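Local coordinates for protein methyl transferase from Methanosarcina acetivorans (PDB 6MRO) that binds S-adenosyl-L-homocysteine and calcium ions and is probably an S-adenosylmethionine-dependent methyltransferase of the Rossmann-like class, at residues L94-E97 with D98-D101; S160-S163 with P164-I168; R117-F120 with T121-H125; A63-A66 with I67-K71. The protein carries 1 engineered substitution. All coordinates share one frame; numbering follows the deposited sequence. Where two conformers were deposited one is given.

Interaction 1: L94-E97 with D98-D101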
loop_
_atom_site.group_PDB
_atom_site.type_symbol
_atom_site.label_atom_id
_atom_site.label_comp_id
_atom_site.label_asym_id
_atom_site.label_seq_id
_atom_site.Cartn_x
_atom_site.Cartn_y
_atom_site.Cartn_z
ATOM N N LEU A 94 -3.684 -2.158 -17.258
ATOM C CA LEU A 94 -4.234 -3.276 -16.560
ATOM C C LEU A 94 -5.632 -3.035 -16.052
ATOM O O LEU A 94 -6.387 -3.933 -15.975
ATOM C CB LEU A 94 -3.363 -3.663 -15.368
ATOM C CG LEU A 94 -1.951 -4.068 -15.668
ATOM C CD1 LEU A 94 -1.125 -4.032 -14.434
ATOM C CD2 LEU A 94 -1.989 -5.472 -16.201
ATOM N N PHE A 95 -5.941 -1.809 -15.674
ATOM C CA PHE A 95 -7.244 -1.481 -15.120
ATOM C C PHE A 95 -7.814 -0.284 -15.865
ATOM O O PHE A 95 -7.072 0.560 -16.377
ATOM C CB PHE A 95 -7.178 -1.158 -13.611
ATOM C CG PHE A 95 -6.343 -2.119 -12.800
ATOM C CD1 PHE A 95 -5.190 -1.681 -12.155
ATOM C CD2 PHE A 95 -6.711 -3.455 -12.672
ATOM C CE1 PHE A 95 -4.422 -2.550 -11.401
ATOM C CE2 PHE A 95 -5.946 -4.333 -11.915
ATOM C CZ PHE A 95 -4.798 -3.888 -11.288
ATOM N N THR A 96 -9.139 -0.218 -15.943
ATOM C CA THR A 96 -9.769 0.960 -16.512
ATOM C C THR A 96 -9.946 2.014 -15.419
ATOM O O THR A 96 -9.650 1.790 -14.241
ATOM C CB THR A 96 -11.107 0.611 -17.171
ATOM O OG1 THR A 96 -11.885 -0.208 -16.287
ATOM C CG2 THR A 96 -10.875 -0.130 -18.481
ATOM N N GLU A 97 -10.437 3.179 -15.822
ATOM C CA GLU A 97 -10.657 4.286 -14.904
ATOM C C GLU A 97 -11.796 3.971 -13.937
ATOM O O GLU A 97 -12.704 3.197 -14.252
ATOM C CB GLU A 97 -10.979 5.553 -15.707
ATOM C CG GLU A 97 -11.056 6.849 -14.913
ATOM C CD GLU A 97 -11.397 8.054 -15.790
ATOM O OE1 GLU A 97 -11.497 7.895 -17.030
ATOM O OE2 GLU A 97 -11.591 9.154 -15.226
ATOM N N ASP A 98 -11.736 4.577 -12.743
ATOM C CA ASP A 98 -12.862 4.587 -11.802
ATOM C C ASP A 98 -13.326 3.165 -11.484
ATOM O O ASP A 98 -14.504 2.827 -11.591
ATOM C CB ASP A 98 -14.024 5.424 -12.348
ATOM C CG ASP A 98 -13.608 6.837 -12.733
ATOM O OD1 ASP A 98 -12.762 7.437 -12.047
ATOM O OD2 ASP A 98 -14.138 7.353 -13.739
ATOM N N GLU A 99 -12.384 2.310 -11.108
ATOM C CA GLU A 99 -12.703 0.905 -10.883
ATOM C C GLU A 99 -12.736 0.501 -9.416
ATOM O O GLU A 99 -13.587 -0.303 -9.020
ATOM C CB GLU A 99 -11.701 0.021 -11.628
ATOM C CG GLU A 99 -12.000 -0.092 -13.104
ATOM C CD GLU A 99 -13.418 -0.548 -13.358
ATOM O OE1 GLU A 99 -14.145 0.137 -14.114
ATOM O OE2 GLU A 99 -13.807 -1.589 -12.792
ATOM N N PHE A 100 -11.845 1.035 -8.590
ATOM C CA PHE A 100 -11.662 0.536 -7.231
ATOM C C PHE A 100 -12.299 1.463 -6.202
ATOM O O PHE A 100 -12.135 2.684 -6.270
ATOM C CB PHE A 100 -10.168 0.359 -6.927
ATOM C CG PHE A 100 -9.536 -0.751 -7.708
ATOM C CD1 PHE A 100 -8.798 -0.479 -8.845
ATOM C CD2 PHE A 100 -9.711 -2.070 -7.322
ATOM C CE1 PHE A 100 -8.228 -1.518 -9.587
ATOM C CE2 PHE A 100 -9.163 -3.111 -8.070
ATOM C CZ PHE A 100 -8.413 -2.833 -9.193
ATOM N N ASP A 101 -13.024 0.867 -5.250
ATOM C CA ASP A 101 -13.526 1.597 -4.087
ATOM C C ASP A 101 -12.421 1.939 -3.086
ATOM O O ASP A 101 -12.534 2.925 -2.347
ATOM C CB ASP A 101 -14.592 0.759 -3.389
ATOM C CG ASP A 101 -15.727 0.415 -4.299
ATOM O OD1 ASP A 101 -15.868 -0.772 -4.661
ATOM O OD2 ASP A 101 -16.478 1.348 -4.660
#
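F95 and F100 meet as a T-shaped (edge-to-face) aromatic pair, a compact example of how a loop can fold its hydrophobic side chains back onto the strand that follows it. The rim of F100, led by CE1 and CZ, is directed at one face of F95, with CE1 of F100 3.8 Å from CG of F95. The two planes stand almost perpendicular, at 89°, and the centroids lie 5.1 Å apart. CB of L94 covers the opposite face of F95. In F95, CG sits anti to the carbonyl carbon (chi1 -45°), which turns the ring in toward the strand. Around the pair, L37 of strand 35-39, T58 of strand 56-61 and V127 of helix 114-127 touch both rings.

The polar link is slight: OG1 of T96 donates a weak hydrogen bond to OE1 of E99, 3.2 Å away. CG of E99 already lies 3.2 Å from OG1 of T96, and a bend at chi2 then turns the carboxylate back so that OE1 meets the hydroxyl. T96 O is buried here and finds no partner in the model.

The like charges of E97 and D98 probably repel each other mildly. The two side chains run side by side in the same direction, carboxylate planes 47° apart, with OE2 of E97 3.5 Å from OD2 of D98. The salt bridge from K194 NZ to D98 OD1 probably offsets part of that charge.

The chemistry therefore divides by side of the loop: perpendicular rings supply the cohesion within the core, whereas the acidic, more exposed side contributes little attraction of its own.

Interaction 2: S160-S163 with P164-I168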
loop_
_atom_site.group_PDB
_atom_site.type_symbol
_atom_site.label_atom_id
_atom_site.label_comp_id
_atom_site.label_asym_id
_atom_site.label_seq_id
_atom_site.Cartn_x
_atom_site.Cartn_y
_atom_site.Cartn_z
ATOM N N SER A 160 1.845 17.805 0.309
ATOM C CA SER A 160 2.280 18.356 -0.971
ATOM C C SER A 160 2.076 17.359 -2.109
ATOM O O SER A 160 1.714 17.748 -3.227
ATOM C CB SER A 160 3.746 18.763 -0.893
ATOM O OG SER A 160 4.152 19.313 -2.129
ATOM N N THR A 161 2.288 16.072 -1.831
ATOM C CA THR A 161 2.193 15.037 -2.858
ATOM C C THR A 161 0.749 14.711 -3.217
ATOM O O THR A 161 0.415 14.579 -4.401
ATOM C CB THR A 161 2.904 13.771 -2.379
ATOM O OG1 THR A 161 4.291 14.054 -2.158
ATOM C CG2 THR A 161 2.761 12.660 -3.397
ATOM N N PHE A 162 -0.126 14.561 -2.221
ATOM C CA PHE A 162 -1.452 14.009 -2.493
ATOM C C PHE A 162 -2.579 15.040 -2.514
ATOM O O PHE A 162 -3.663 14.726 -3.020
ATOM C CB PHE A 162 -1.765 12.900 -1.480
ATOM C CG PHE A 162 -0.901 11.682 -1.664
ATOM C CD1 PHE A 162 0.170 11.431 -0.815
ATOM C CD2 PHE A 162 -1.139 10.813 -2.709
ATOM C CE1 PHE A 162 0.979 10.321 -1.012
ATOM C CE2 PHE A 162 -0.329 9.699 -2.908
ATOM C CZ PHE A 162 0.721 9.454 -2.057
ATOM N N SER A 163 -2.362 16.245 -1.980
ATOM C CA SER A 163 -3.384 17.286 -2.077
ATOM C C SER A 163 -3.769 17.656 -3.505
ATOM O O SER A 163 -4.954 17.971 -3.723
ATOM C CB SER A 163 -2.935 18.547 -1.331
ATOM O OG SER A 163 -3.176 18.436 0.056
ATOM N N PRO A 164 -2.864 17.698 -4.491
ATOM C CA PRO A 164 -3.287 18.139 -5.841
ATOM C C PRO A 164 -4.412 17.319 -6.450
ATOM O O PRO A 164 -5.257 17.878 -7.164
ATOM C CB PRO A 164 -2.004 18.016 -6.670
ATOM C CG PRO A 164 -0.929 18.265 -5.700
ATOM C CD PRO A 164 -1.386 17.598 -4.433
ATOM N N LEU A 165 -4.453 16.012 -6.195
ATOM C CA LEU A 165 -5.473 15.151 -6.769
ATOM C C LEU A 165 -6.424 14.548 -5.741
ATOM O O LEU A 165 -7.453 13.989 -6.136
ATOM C CB LEU A 165 -4.820 14.017 -7.576
ATOM C CG LEU A 165 -3.968 14.430 -8.780
ATOM C CD1 LEU A 165 -3.230 13.218 -9.321
ATOM C CD2 LEU A 165 -4.828 15.052 -9.861
ATOM N N PHE A 166 -6.126 14.648 -4.447
ATOM C CA PHE A 166 -6.921 13.981 -3.423
ATOM C C PHE A 166 -7.358 14.960 -2.349
ATOM O O PHE A 166 -6.707 15.983 -2.103
ATOM C CB PHE A 166 -6.146 12.845 -2.746
ATOM C CG PHE A 166 -5.753 11.738 -3.680
ATOM C CD1 PHE A 166 -4.596 11.829 -4.430
ATOM C CD2 PHE A 166 -6.554 10.612 -3.820
ATOM C CE1 PHE A 166 -4.240 10.818 -5.304
ATOM C CE2 PHE A 166 -6.198 9.603 -4.688
ATOM C CZ PHE A 166 -5.037 9.698 -5.418
ATOM N N ASN A 167 -8.462 14.621 -1.694
ATOM C CA ASN A 167 -8.869 15.318 -0.485
ATOM C C ASN A 167 -8.317 14.539 0.702
ATOM O O ASN A 167 -8.595 13.344 0.859
ATOM C CB ASN A 167 -10.386 15.458 -0.409
ATOM C CG ASN A 167 -10.934 16.342 -1.506
ATOM O OD1 ASN A 167 -10.379 17.403 -1.806
ATOM N ND2 ASN A 167 -12.015 15.902 -2.126
ATOM N N ILE A 168 -7.505 15.201 1.503
ATOM C CA ILE A 168 -6.843 14.541 2.617
ATOM C C ILE A 168 -7.803 14.570 3.796
ATOM O O ILE A 168 -8.297 15.641 4.178
ATOM C CB ILE A 168 -5.510 15.222 2.940
ATOM C CG1 ILE A 168 -4.575 15.063 1.738
ATOM C CG2 ILE A 168 -4.887 14.609 4.187
ATOM C CD1 ILE A 168 -3.265 15.774 1.875
HETATM O O HOH W 1 -1.988 14.368 -5.901
#
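The F162 ring has CG2 of T161 over one face, toward the rim, and CD1 of F166 at its edge, close to its plane. The F166 ring is met at its own edge by the backbone O of F162, 3.4 Å from CD1 of F166. Together the phenylalanines form an offset edge-to-face pair in which the edge of F162 is turned toward the face of F166; the planes are 68° apart and the centroids separated by 6.0 Å. The side chains run alongside each other in the same direction, and CD2 of F162 comes 4.0 Å from CD1 of F166.

A backbone bond accompanies the ring pair. F166 N donates to F162 O over 2.8 Å, with a rather bent N-H...O angle of 131°, so one carbonyl both receives the amide and borders its ring. P164 has no amide hydrogen to offer the helix, and its CD packs 3.3 Å from S160 O. A water bridges the neighbouring positions, donating to T161 O and accepting from L165 N.

CD1 of I168 approaches the backbone N of S163 to 4.0 Å. CG1 of I168 lies anti to the carbonyl carbon (chi1 -64°), and an extended chi2 then carries CD1 toward S163. Farther in, F162 also meets the rings of F109 and Y134, while F166 rests on A192 and V124.

This is a worked case of a proline-containing helix-to-strand connection: helix 155-162 ends, the chain turns, and strand 167-177 enters as an outermost strand of the mixed sheet, antiparallel to strand 184-193, as in Rossmann-like methyltransferases.

Interaction 3: R117-F120 with T121-H125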
loop_
_atom_site.group_PDB
_atom_site.type_symbol
_atom_site.label_atom_id
_atom_site.label_comp_id
_atom_site.label_asym_id
_atom_site.label_seq_id
_atom_site.Cartn_x
_atom_site.Cartn_y
_atom_site.Cartn_z
ATOM N N ARG A 117 6.987 10.250 -8.681
ATOM C CA ARG A 117 5.928 10.507 -7.706
ATOM C C ARG A 117 4.679 11.099 -8.359
ATOM O O ARG A 117 3.559 10.691 -8.035
ATOM C CB ARG A 117 6.442 11.428 -6.596
ATOM C CG ARG A 117 7.225 10.714 -5.496
ATOM C CD ARG A 117 6.797 11.185 -4.109
ATOM N NE ARG A 117 7.703 10.768 -3.034
ATOM C CZ ARG A 117 7.846 9.513 -2.603
ATOM N NH1 ARG A 117 7.162 8.528 -3.167
ATOM N NH2 ARG A 117 8.684 9.236 -1.609
ATOM N N LEU A 118 4.837 12.080 -9.255
ATOM C CA LEU A 118 3.662 12.668 -9.899
ATOM C C LEU A 118 2.911 11.621 -10.708
ATOM O O LEU A 118 1.687 11.489 -10.592
ATOM C CB LEU A 118 4.059 13.851 -10.789
ATOM C CG LEU A 118 3.092 14.214 -11.934
ATOM C CD1 LEU A 118 1.722 14.657 -11.414
ATOM C CD2 LEU A 118 3.678 15.291 -12.860
ATOM N N LEU A 119 3.641 10.864 -11.534
ATOM C CA LEU A 119 3.042 9.767 -12.289
ATOM C C LEU A 119 2.336 8.782 -11.364
ATOM O O LEU A 119 1.228 8.317 -11.662
ATOM C CB LEU A 119 4.126 9.054 -13.100
ATOM C CG LEU A 119 3.696 7.947 -14.058
ATOM C CD1 LEU A 119 2.767 8.533 -15.099
ATOM C CD2 LEU A 119 4.906 7.282 -14.711
ATOM N N PHE A 120 2.966 8.454 -10.236
ATOM C CA PHE A 120 2.356 7.541 -9.274
ATOM C C PHE A 120 0.998 8.061 -8.812
ATOM O O PHE A 120 -0.010 7.350 -8.888
ATOM C CB PHE A 120 3.311 7.347 -8.099
ATOM C CG PHE A 120 2.754 6.520 -6.975
ATOM C CD1 PHE A 120 2.218 7.133 -5.856
ATOM C CD2 PHE A 120 2.794 5.130 -7.025
ATOM C CE1 PHE A 120 1.723 6.380 -4.802
ATOM C CE2 PHE A 120 2.298 4.370 -5.969
ATOM C CZ PHE A 120 1.764 5.006 -4.855
ATOM N N THR A 121 0.949 9.313 -8.349
ATOM C CA THR A 121 -0.317 9.871 -7.880
ATOM C C THR A 121 -1.376 9.836 -8.978
ATOM O O THR A 121 -2.544 9.533 -8.712
ATOM C CB THR A 121 -0.132 11.309 -7.378
ATOM O OG1 THR A 121 0.335 12.154 -8.445
ATOM C CG2 THR A 121 0.850 11.364 -6.237
ATOM N N ARG A 122 -0.992 10.127 -10.209
ATOM C CA ARG A 122 -1.971 10.149 -11.290
ATOM C C ARG A 122 -2.558 8.787 -11.591
ATOM O O ARG A 122 -3.702 8.677 -11.866
ATOM C CB ARG A 122 -1.453 10.845 -12.563
ATOM C CG ARG A 122 -2.453 10.825 -13.738
ATOM C CD ARG A 122 -3.092 12.186 -14.136
ATOM N NE ARG A 122 -4.317 12.121 -14.983
ATOM C CZ ARG A 122 -4.398 12.446 -16.279
ATOM N NH1 ARG A 122 -3.342 12.880 -16.936
ATOM N NH2 ARG A 122 -5.536 12.328 -16.928
ATOM N N HIS A 123 -1.741 7.756 -11.533
ATOM C CA HIS A 123 -2.251 6.418 -11.812
ATOM C C HIS A 123 -3.163 5.930 -10.700
ATOM O O HIS A 123 -4.208 5.326 -10.969
ATOM C CB HIS A 123 -1.089 5.446 -12.023
ATOM C CG HIS A 123 -0.652 5.357 -13.447
ATOM N ND1 HIS A 123 0.296 6.197 -13.988
ATOM C CD2 HIS A 123 -1.080 4.569 -14.461
ATOM C CE1 HIS A 123 0.455 5.912 -15.268
ATOM N NE2 HIS A 123 -0.370 4.929 -15.581
ATOM N N VAL A 124 -2.774 6.165 -9.445
ATOM C CA VAL A 124 -3.635 5.811 -8.324
ATOM C C VAL A 124 -4.958 6.559 -8.418
ATOM O O VAL A 124 -6.040 5.975 -8.255
ATOM C CB VAL A 124 -2.920 6.099 -6.991
ATOM C CG1 VAL A 124 -3.887 5.909 -5.833
ATOM C CG2 VAL A 124 -1.686 5.203 -6.843
ATOM N N HIS A 125 -4.888 7.873 -8.687
ATOM C CA HIS A 125 -6.093 8.684 -8.820
ATOM C C HIS A 125 -6.999 8.141 -9.919
ATOM O O HIS A 125 -8.217 8.071 -9.746
ATOM C CB HIS A 125 -5.711 10.147 -9.103
ATOM C CG HIS A 125 -6.871 11.041 -9.424
ATOM N ND1 HIS A 125 -7.523 11.791 -8.467
ATOM C CD2 HIS A 125 -7.473 11.334 -10.601
ATOM C CE1 HIS A 125 -8.492 12.488 -9.035
ATOM N NE2 HIS A 125 -8.479 12.236 -10.332
#
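T121 and F120, the residues most deeply covered in this contact, show two ways in which a helix uses its own preceding turn. T121 turns its hydroxyl back: with OG1 between the backbone N and the carbonyl carbon (chi1 61°), that oxygen donates to L118 O across a short 2.6 Å. L118 O also takes the amide of R122, so two donors grip it. The same rotation places CG2 of T121 3.3 Å from R117 O, the acceptor for T121 N.

F120 offers a ring face instead. CG2 of V124 stands above that face in a CH-pi contact, 4.1 Å from the centroid of the F120 ring and 14° off its normal. CZ of F120 is its nearest ring atom, and the backbone pair V124 N to F120 O holds the two residues one turn apart with an almost straight bond (177°).

L119 supplies a second doubly used carbonyl. H123 ND1 donates to L119 O over 3.3 Å; the oxygen lies in the imidazole plane, but the donor stands above the carbonyl plane, while H123 N provides the regular helical bond. CD1 of L119 packs 3.5 Å from CE1 of H123, and D92 accepts from NE2. A leucine at H123 would probably leave D92 without this donor and L119 O with its backbone partner alone.

Helix 114-127 thus has the amphipathic pattern of a helix covering a Rossmann-like sheet: F120 and V124 pack on I39 and Y134, F120 touches V88 of the S-adenosyl-L-homocysteine site, and T121 faces helix 155-162.

Interaction 4: A63-A66 with I67-K71. Engineered in segment 63-66: R65 (natural residue Asp).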
loop_
_atom_site.group_PDB
_atom_site.type_symbol
_atom_site.label_atom_id
_atom_site.label_comp_id
_atom_site.label_asym_id
_atom_site.label_seq_id
_atom_site.Cartn_x
_atom_site.Cartn_y
_atom_site.Cartn_z
ATOM N N ALA A 63 7.321 -8.012 -8.290
ATOM C CA ALA A 63 8.132 -9.197 -8.023
ATOM C C ALA A 63 7.301 -10.453 -8.236
ATOM O O ALA A 63 6.353 -10.701 -7.490
ATOM C CB ALA A 63 8.664 -9.145 -6.594
ATOM N N LYS A 64 7.672 -11.275 -9.230
ATOM C CA LYS A 64 6.927 -12.507 -9.447
ATOM C C LYS A 64 7.012 -13.427 -8.241
ATOM O O LYS A 64 6.047 -14.132 -7.927
ATOM C CB LYS A 64 7.419 -13.238 -10.698
ATOM C CG LYS A 64 7.552 -12.373 -11.929
ATOM C CD LYS A 64 8.062 -13.189 -13.120
ATOM C CE LYS A 64 9.342 -13.928 -12.762
ATOM N NZ LYS A 64 10.467 -13.002 -12.419
ATOM N N ARG A 65 8.162 -13.449 -7.558
ATOM C CA ARG A 65 8.297 -14.296 -6.376
ATOM C C ARG A 65 7.291 -13.906 -5.299
ATOM O O ARG A 65 6.656 -14.774 -4.684
ATOM C CB ARG A 65 9.728 -14.220 -5.842
ATOM C CG ARG A 65 9.924 -14.783 -4.436
ATOM C CD ARG A 65 9.752 -16.278 -4.418
ATOM N NE ARG A 65 10.141 -16.867 -3.139
ATOM C CZ ARG A 65 11.367 -17.295 -2.850
ATOM N NH1 ARG A 65 12.339 -17.183 -3.747
ATOM N NH2 ARG A 65 11.627 -17.827 -1.662
ATOM N N ALA A 66 7.127 -12.604 -5.053
ATOM C CA ALA A 66 6.154 -12.177 -4.055
ATOM C C ALA A 66 4.740 -12.559 -4.482
ATOM O O ALA A 66 3.961 -13.102 -3.684
ATOM C CB ALA A 66 6.275 -10.670 -3.824
ATOM N N ILE A 67 4.392 -12.284 -5.744
ATOM C CA ILE A 67 3.069 -12.646 -6.253
ATOM C C ILE A 67 2.848 -14.159 -6.165
ATOM O O ILE A 67 1.776 -14.619 -5.751
ATOM C CB ILE A 67 2.882 -12.106 -7.686
ATOM C CG1 ILE A 67 2.772 -10.559 -7.670
ATOM C CG2 ILE A 67 1.658 -12.759 -8.376
ATOM C CD1 ILE A 67 1.644 -10.007 -6.789
ATOM N N SER A 68 3.865 -14.952 -6.530
ATOM C CA SER A 68 3.730 -16.405 -6.448
ATOM C C SER A 68 3.504 -16.857 -5.012
ATOM O O SER A 68 2.653 -17.717 -4.748
ATOM C CB SER A 68 4.971 -17.084 -7.031
ATOM O OG SER A 68 5.063 -16.846 -8.422
ATOM N N ASP A 69 4.265 -16.292 -4.070
ATOM C CA ASP A 69 4.073 -16.619 -2.661
ATOM C C ASP A 69 2.729 -16.115 -2.149
ATOM O O ASP A 69 2.096 -16.784 -1.325
ATOM C CB ASP A 69 5.215 -16.042 -1.816
ATOM C CG ASP A 69 6.534 -16.762 -2.050
ATOM O OD1 ASP A 69 6.514 -17.910 -2.533
ATOM O OD2 ASP A 69 7.587 -16.167 -1.770
ATOM N N ALA A 70 2.281 -14.944 -2.623
ATOM C CA ALA A 70 0.981 -14.410 -2.216
ATOM C C ALA A 70 -0.144 -15.329 -2.669
ATOM O O ALA A 70 -1.071 -15.623 -1.903
ATOM C CB ALA A 70 0.775 -12.999 -2.793
ATOM N N LYS A 71 -0.071 -15.788 -3.921
ATOM C CA LYS A 71 -1.076 -16.702 -4.459
ATOM C C LYS A 71 -1.163 -17.979 -3.634
ATOM O O LYS A 71 -2.258 -18.425 -3.277
ATOM C CB LYS A 71 -0.749 -17.033 -5.913
ATOM C CG LYS A 71 -0.969 -15.914 -6.903
ATOM C CD LYS A 71 -0.562 -16.379 -8.300
ATOM C CE LYS A 71 -1.024 -15.408 -9.382
ATOM N NZ LYS A 71 -0.384 -15.736 -10.686
#
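R65, an engineered residue that replaces the natural aspartate, forms a salt bridge with D69 one turn later, NE to OD2 at 3.0 Å. The bond is bent (143°) and reaches OD2 on its syn side, with the oxygen close to the guanidinium plane; the guanidinium and carboxylate planes are nevertheless nearly perpendicular, at 89°. A bend at chi2 (69°) swings the arginine chain along the helix to this point. OD2 of D69 also pairs with R43 NE, which makes it the shared counter-ion of two arginines. An asparagine in place of D69 would probably leave these neighbouring positive groups without the negative charge between them.

Successive backbone bonds link the turns: A63 O, at the N-cap position, accepts from I67 N at 3.1 Å, K64 O from S68 N, and A66 O from A70 N at 2.7 Å.

The packing lies on the apolar side. CG1 of I67 rests 3.6 Å from A63 O, and its side chain reaches C41 and V85, while A63 and A66 touch Y7. The chemistry implies that the first turns of the helix are amphipathic: an apolar side built into the beta-alpha-beta unit beside the S-adenosyl-L-homocysteine site, and an outer side whose charge balance includes an engineered arginine.

How the interactions relate
From the N terminus, interaction 4 comes first, at the start of the helix between strands 56-61 and 82-85. Interaction 1 follows where the loop after strand 82-85 enters strand 100-106, then interaction 3 in helix 114-127, and interaction 2 where helix 155-162 gives way to strand 167-177. Each closes only a local turn; they stand in series, neither nesting nor crossing. Interactions 2 and 3 touch directly, through T161 CG2 and T121 CG2 (3.7 Å) among others, joining two helices. Interaction 1 lies about 5 Å from interaction 3 at the nearest atoms, whereas interaction 4 sits across the chain's centre from interaction 2, their centres about 31 Å apart.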